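Local coordinates for protein tryptophan halogenase superfamily (Brevundimonas sp. BAL3, PDB 6FRL) that probably halogenates aromatic substrates as a flavin-dependent halogenase of the tryptophan halogenase superfamily, preferring bromination over chlorination, at residues B[8-20]-B[366-378]. Numbering follows the deposited sequence.
Sequences DPRIRSVVIVGGG and KALFPDRRFAQPI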
loop_
_atom_site.group_PDB
_atom_site.type_symbol
_atom_site.label_atom_id
_atom_site.label_comp_id
_atom_site.label_asym_id
_atom_site.label_seq_id
_atom_site.Cartn_x
_atom_site.Cartn_y
_atom_site.Cartn_z
ATOM N N ASP B 8 19.434 21.764 -22.942
ATOM C CA ASP B 8 18.645 20.534 -22.547
ATOM C C ASP B 8 19.268 19.778 -21.350
ATOM O O ASP B 8 20.348 19.150 -21.476
ATOM C CB ASP B 8 18.505 19.573 -23.727
ATOM C CG ASP B 8 17.223 18.748 -23.675
ATOM O OD1 ASP B 8 16.658 18.500 -22.594
ATOM O OD2 ASP B 8 16.751 18.343 -24.753
ATOM N N PRO B 9 18.586 19.812 -20.182
ATOM C CA PRO B 9 19.203 19.177 -19.007
ATOM C C PRO B 9 19.245 17.617 -19.048
ATOM O O PRO B 9 19.955 17.027 -18.280
ATOM C CB PRO B 9 18.374 19.709 -17.839
ATOM C CG PRO B 9 17.108 20.230 -18.439
ATOM C CD PRO B 9 17.186 20.192 -19.923
ATOM N N ARG B 10 18.446 16.986 -19.906
ATOM C CA ARG B 10 18.574 15.587 -20.355
ATOM C C ARG B 10 19.899 14.850 -20.038
ATOM O O ARG B 10 20.984 15.306 -20.423
ATOM C CB ARG B 10 18.361 15.570 -21.894
ATOM C CG ARG B 10 17.860 14.265 -22.484
ATOM C CD ARG B 10 17.835 14.289 -24.029
ATOM N NE ARG B 10 16.794 15.141 -24.619
ATOM C CZ ARG B 10 15.477 14.916 -24.548
ATOM N NH1 ARG B 10 14.984 13.858 -23.899
ATOM N NH2 ARG B 10 14.626 15.763 -25.130
ATOM N N ILE B 11 19.800 13.703 -19.354
ATOM C CA ILE B 11 20.945 12.757 -19.230
ATOM C C ILE B 11 21.301 12.219 -20.641
ATOM O O ILE B 11 20.429 11.710 -21.365
ATOM C CB ILE B 11 20.638 11.538 -18.285
ATOM C CG1 ILE B 11 20.270 11.977 -16.856
ATOM C CG2 ILE B 11 21.810 10.560 -18.227
ATOM C CD1 ILE B 11 21.411 12.547 -16.048
ATOM N N ARG B 12 22.561 12.344 -21.026
ATOM C CA ARG B 12 23.033 11.890 -22.350
ATOM C C ARG B 12 23.751 10.540 -22.334
ATOM O O ARG B 12 23.945 9.936 -23.376
ATOM C CB ARG B 12 23.985 12.953 -22.947
ATOM C CG ARG B 12 23.371 14.355 -23.054
ATOM C CD ARG B 12 24.428 15.427 -23.113
ATOM N NE ARG B 12 25.239 15.494 -21.891
ATOM C CZ ARG B 12 26.262 16.329 -21.700
ATOM N NH1 ARG B 12 26.614 17.218 -22.642
ATOM N NH2 ARG B 12 26.939 16.296 -20.559
ATOM N N SER B 13 24.182 10.090 -21.167
ATOM C CA SER B 13 25.026 8.922 -21.083
ATOM C C SER B 13 24.953 8.287 -19.687
ATOM O O SER B 13 24.758 9.000 -18.675
ATOM C CB SER B 13 26.467 9.294 -21.401
ATOM O OG SER B 13 26.960 10.318 -20.527
ATOM N N VAL B 14 25.105 6.959 -19.650
ATOM C CA VAL B 14 25.043 6.191 -18.415
ATOM C C VAL B 14 26.199 5.210 -18.410
ATOM O O VAL B 14 26.397 4.452 -19.390
ATOM C CB VAL B 14 23.725 5.407 -18.265
ATOM C CG1 VAL B 14 23.730 4.576 -16.963
ATOM C CG2 VAL B 14 22.535 6.360 -18.313
ATOM N N VAL B 15 26.946 5.210 -17.313
ATOM C CA VAL B 15 28.099 4.338 -17.193
ATOM C C VAL B 15 27.878 3.407 -16.013
ATOM O O VAL B 15 27.733 3.861 -14.884
ATOM C CB VAL B 15 29.418 5.138 -16.981
ATOM C CG1 VAL B 15 30.621 4.190 -16.852
ATOM C CG2 VAL B 15 29.631 6.135 -18.120
ATOM N N ILE B 16 27.889 2.114 -16.281
ATOM C CA ILE B 16 27.590 1.127 -15.281
ATOM C C ILE B 16 28.929 0.527 -14.919
ATOM O O ILE B 16 29.592 -0.070 -15.776
ATOM C CB ILE B 16 26.618 0.050 -15.853
ATOM C CG1 ILE B 16 25.275 0.682 -16.201
ATOM C CG2 ILE B 16 26.405 -1.079 -14.865
ATOM C CD1 ILE B 16 24.386 -0.195 -17.020
ATOM N N VAL B 17 29.295 0.632 -13.642
ATOM C CA VAL B 17 30.601 0.207 -13.184
ATOM C C VAL B 17 30.505 -1.166 -12.561
ATOM O O VAL B 17 30.173 -1.286 -11.398
ATOM C CB VAL B 17 31.164 1.215 -12.180
ATOM C CG1 VAL B 17 32.532 0.789 -11.661
ATOM C CG2 VAL B 17 31.155 2.618 -12.774
ATOM N N GLY B 18 30.835 -2.198 -13.344
ATOM C CA GLY B 18 30.787 -3.596 -12.941
ATOM C C GLY B 18 29.718 -4.336 -13.753
ATOM O O GLY B 18 28.677 -3.775 -14.088
ATOM N N GLY B 19 30.001 -5.590 -14.107
ATOM C CA GLY B 19 29.035 -6.484 -14.734
ATOM C C GLY B 19 28.400 -7.374 -13.682
ATOM O O GLY B 19 27.893 -6.875 -12.677
ATOM N N GLY B 20 28.460 -8.683 -13.903
ATOM C CA GLY B 20 27.673 -9.655 -13.119
ATOM C C GLY B 20 26.171 -9.460 -13.277
ATOM O O GLY B 20 25.696 -8.924 -14.285
ATOM N N LYS B 366 14.280 3.855 -12.676
ATOM C CA LYS B 366 13.374 4.243 -13.772
ATOM C C LYS B 366 12.229 5.174 -13.327
ATOM O O LYS B 366 11.989 6.205 -13.954
ATOM C CB LYS B 366 12.813 3.005 -14.482
ATOM C CG LYS B 366 13.889 2.200 -15.218
ATOM C CD LYS B 366 13.317 1.152 -16.166
ATOM C CE LYS B 366 12.728 -0.035 -15.414
ATOM N NZ LYS B 366 11.997 -0.915 -16.357
ATOM N N ALA B 367 11.544 4.838 -12.240
ATOM C CA ALA B 367 10.431 5.692 -11.738
ATOM C C ALA B 367 10.886 7.121 -11.307
ATOM O O ALA B 367 10.116 8.084 -11.393
ATOM C CB ALA B 367 9.695 4.975 -10.592
ATOM N N LEU B 368 12.134 7.232 -10.849
ATOM C CA LEU B 368 12.710 8.499 -10.397
ATOM C C LEU B 368 13.892 8.920 -11.256
ATOM O O LEU B 368 14.720 9.700 -10.787
ATOM C CB LEU B 368 13.132 8.408 -8.911
ATOM C CG LEU B 368 12.038 8.055 -7.899
ATOM C CD1 LEU B 368 12.614 7.671 -6.541
ATOM C CD2 LEU B 368 11.054 9.202 -7.732
ATOM N N PHE B 369 13.977 8.451 -12.507
ATOM C CA PHE B 369 15.128 8.801 -13.387
ATOM C C PHE B 369 15.367 10.302 -13.428
ATOM O O PHE B 369 14.431 11.068 -13.625
ATOM C CB PHE B 369 15.004 8.264 -14.830
ATOM C CG PHE B 369 16.339 8.078 -15.523
ATOM C CD1 PHE B 369 17.082 6.939 -15.312
ATOM C CD2 PHE B 369 16.838 9.044 -16.391
ATOM C CE1 PHE B 369 18.305 6.753 -15.939
ATOM C CE2 PHE B 369 18.057 8.876 -17.018
ATOM C CZ PHE B 369 18.804 7.740 -16.790
ATOM N N PRO B 370 16.605 10.716 -13.205
ATOM C CA PRO B 370 16.869 12.135 -13.060
ATOM C C PRO B 370 17.229 12.831 -14.381
ATOM O O PRO B 370 17.379 12.177 -15.413
ATOM C CB PRO B 370 18.112 12.128 -12.153
ATOM C CG PRO B 370 18.894 10.953 -12.660
ATOM C CD PRO B 370 17.846 9.918 -13.064
ATOM N N ASP B 371 17.351 14.158 -14.312
ATOM C CA ASP B 371 18.113 14.943 -15.264
ATOM C C ASP B 371 19.437 15.450 -14.611
ATOM O O ASP B 371 19.784 15.079 -13.463
ATOM C CB ASP B 371 17.266 16.064 -15.885
ATOM C CG ASP B 371 16.950 17.200 -14.927
ATOM O OD1 ASP B 371 17.629 17.389 -13.862
ATOM O OD2 ASP B 371 15.981 17.900 -15.251
ATOM N N ARG B 372 20.186 16.267 -15.362
ATOM C CA ARG B 372 21.541 16.646 -14.994
ATOM C C ARG B 372 21.634 17.636 -13.858
ATOM O O ARG B 372 22.741 17.847 -13.361
ATOM C CB ARG B 372 22.300 17.163 -16.205
ATOM C CG ARG B 372 22.642 16.048 -17.195
ATOM C CD ARG B 372 23.091 16.604 -18.524
ATOM N NE ARG B 372 24.190 17.524 -18.359
ATOM C CZ ARG B 372 24.642 18.346 -19.303
ATOM N NH1 ARG B 372 24.105 18.365 -20.507
ATOM N NH2 ARG B 372 25.657 19.159 -19.042
ATOM N N ARG B 373 20.498 18.218 -13.467
ATOM C CA ARG B 373 20.392 19.028 -12.250
ATOM C C ARG B 373 20.362 18.201 -10.969
ATOM O O ARG B 373 20.606 18.751 -9.893
ATOM C CB ARG B 373 19.136 19.932 -12.269
ATOM C CG ARG B 373 19.062 20.893 -13.443
ATOM C CD ARG B 373 17.989 21.963 -13.224
ATOM N NE ARG B 373 16.659 21.449 -12.868
ATOM C CZ ARG B 373 15.823 20.796 -13.688
ATOM N NH1 ARG B 373 16.170 20.502 -14.936
ATOM N NH2 ARG B 373 14.629 20.397 -13.240
ATOM N N PHE B 374 20.021 16.909 -11.068
ATOM C CA PHE B 374 20.005 15.996 -9.919
ATOM C C PHE B 374 19.299 16.613 -8.697
ATOM O O PHE B 374 19.860 16.723 -7.581
ATOM C CB PHE B 374 21.435 15.501 -9.612
ATOM C CG PHE B 374 21.929 14.457 -10.573
ATOM C CD1 PHE B 374 22.590 14.830 -11.756
ATOM C CD2 PHE B 374 21.709 13.094 -10.323
ATOM C CE1 PHE B 374 23.030 13.870 -12.664
ATOM C CE2 PHE B 374 22.146 12.124 -11.227
ATOM C CZ PHE B 374 22.802 12.522 -12.411
ATOM N N ALA B 375 18.051 17.010 -8.937
ATOM C CA ALA B 375 17.206 17.639 -7.933
ATOM C C ALA B 375 17.157 16.829 -6.629
ATOM O O ALA B 375 16.897 15.617 -6.628
ATOM C CB ALA B 375 15.827 17.833 -8.487
ATOM N N GLN B 376 17.417 17.516 -5.523
ATOM C CA GLN B 376 17.587 16.896 -4.209
ATOM C C GLN B 376 16.388 16.067 -3.763
ATOM O O GLN B 376 16.594 15.015 -3.168
ATOM C CB GLN B 376 17.957 17.952 -3.121
ATOM C CG GLN B 376 18.461 17.393 -1.779
ATOM C CD GLN B 376 19.644 16.445 -1.890
ATOM O OE1 GLN B 376 20.651 16.812 -2.424
ATOM N NE2 GLN B 376 19.520 15.232 -1.379
ATOM N N PRO B 377 15.145 16.513 -4.066
ATOM C CA PRO B 377 13.971 15.680 -3.655
ATOM C C PRO B 377 13.918 14.263 -4.284
ATOM O O PRO B 377 13.432 13.305 -3.667
ATOM C CB PRO B 377 12.784 16.529 -4.091
ATOM C CG PRO B 377 13.313 17.951 -4.154
ATOM C CD PRO B 377 14.733 17.841 -4.579
ATOM N N ILE B 378 14.441 14.133 -5.498
ATOM C CA ILE B 378 14.532 12.841 -6.158
ATOM C C ILE B 378 15.486 11.932 -5.413
ATOM O O ILE B 378 15.170 10.776 -5.135
ATOM C CB ILE B 378 14.999 12.985 -7.629
ATOM C CG1 ILE B 378 13.957 13.777 -8.433
ATOM C CG2 ILE B 378 15.177 11.607 -8.259
ATOM C CD1 ILE B 378 14.362 14.061 -9.859
HETATM O O HOH W 1 17.358 13.012 -18.240
#
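P9 and R372 meet through the one direct hydrogen bond between 8-20 and 366-378: R372 N reaches P9 O at 3.0 Å from above the carbonyl plane, with an N-H...O angle of 150°. The P9 ring lies beside R373, its CG 3.6 Å from R373 NH1 at the edge of that guanidinium. D371 holds R373 in place, OD2 making a salt bridge and OD1 closing an Asx turn on R373 N; the second subunit's D462 binds R373 too. At R10 the backbone carbonyl comes up to R372 CD, near the edge of the R372 guanidinium.

I11 supplies the apolar centre. With CG1 anti to the carbonyl carbon, its longer branch touches both phenylalanines: CG1 comes 3.8 Å from F369 CE2, and CD1 sits 3.9 Å from F374 CZ. CD1 also rests against R372 CG, 3.9 Å away. L219 of the neighbouring sheet strand touches I11 and both rings. Water 1 links I11 N to P370 O, satisfying both backbone groups.

R12 then lies flat on R372, guanidinium centres 3.5 Å apart and planes at 6°. A bend at chi3 (55°) helps turn the R372 end toward R12. Replacing R372 with an alanine would probably leave one face of the R12 guanidinium without its stacking partner and open a gap beside I11 CD1. V14, on the first strand of the Rossmann-type sheet, closes the contact with CG2 at the edge of the F369 ring.

Like-charged groups can thus be neighbours where flat stacking is combined with a nearby carboxylate: D218, salt-bridged to R12 NE and touched by R372, probably supplies the negative charge that lets the two guanidinium groups stack, while I11, just ahead of strand 13-17, packs against the link joining helices 354-367 and 376-402.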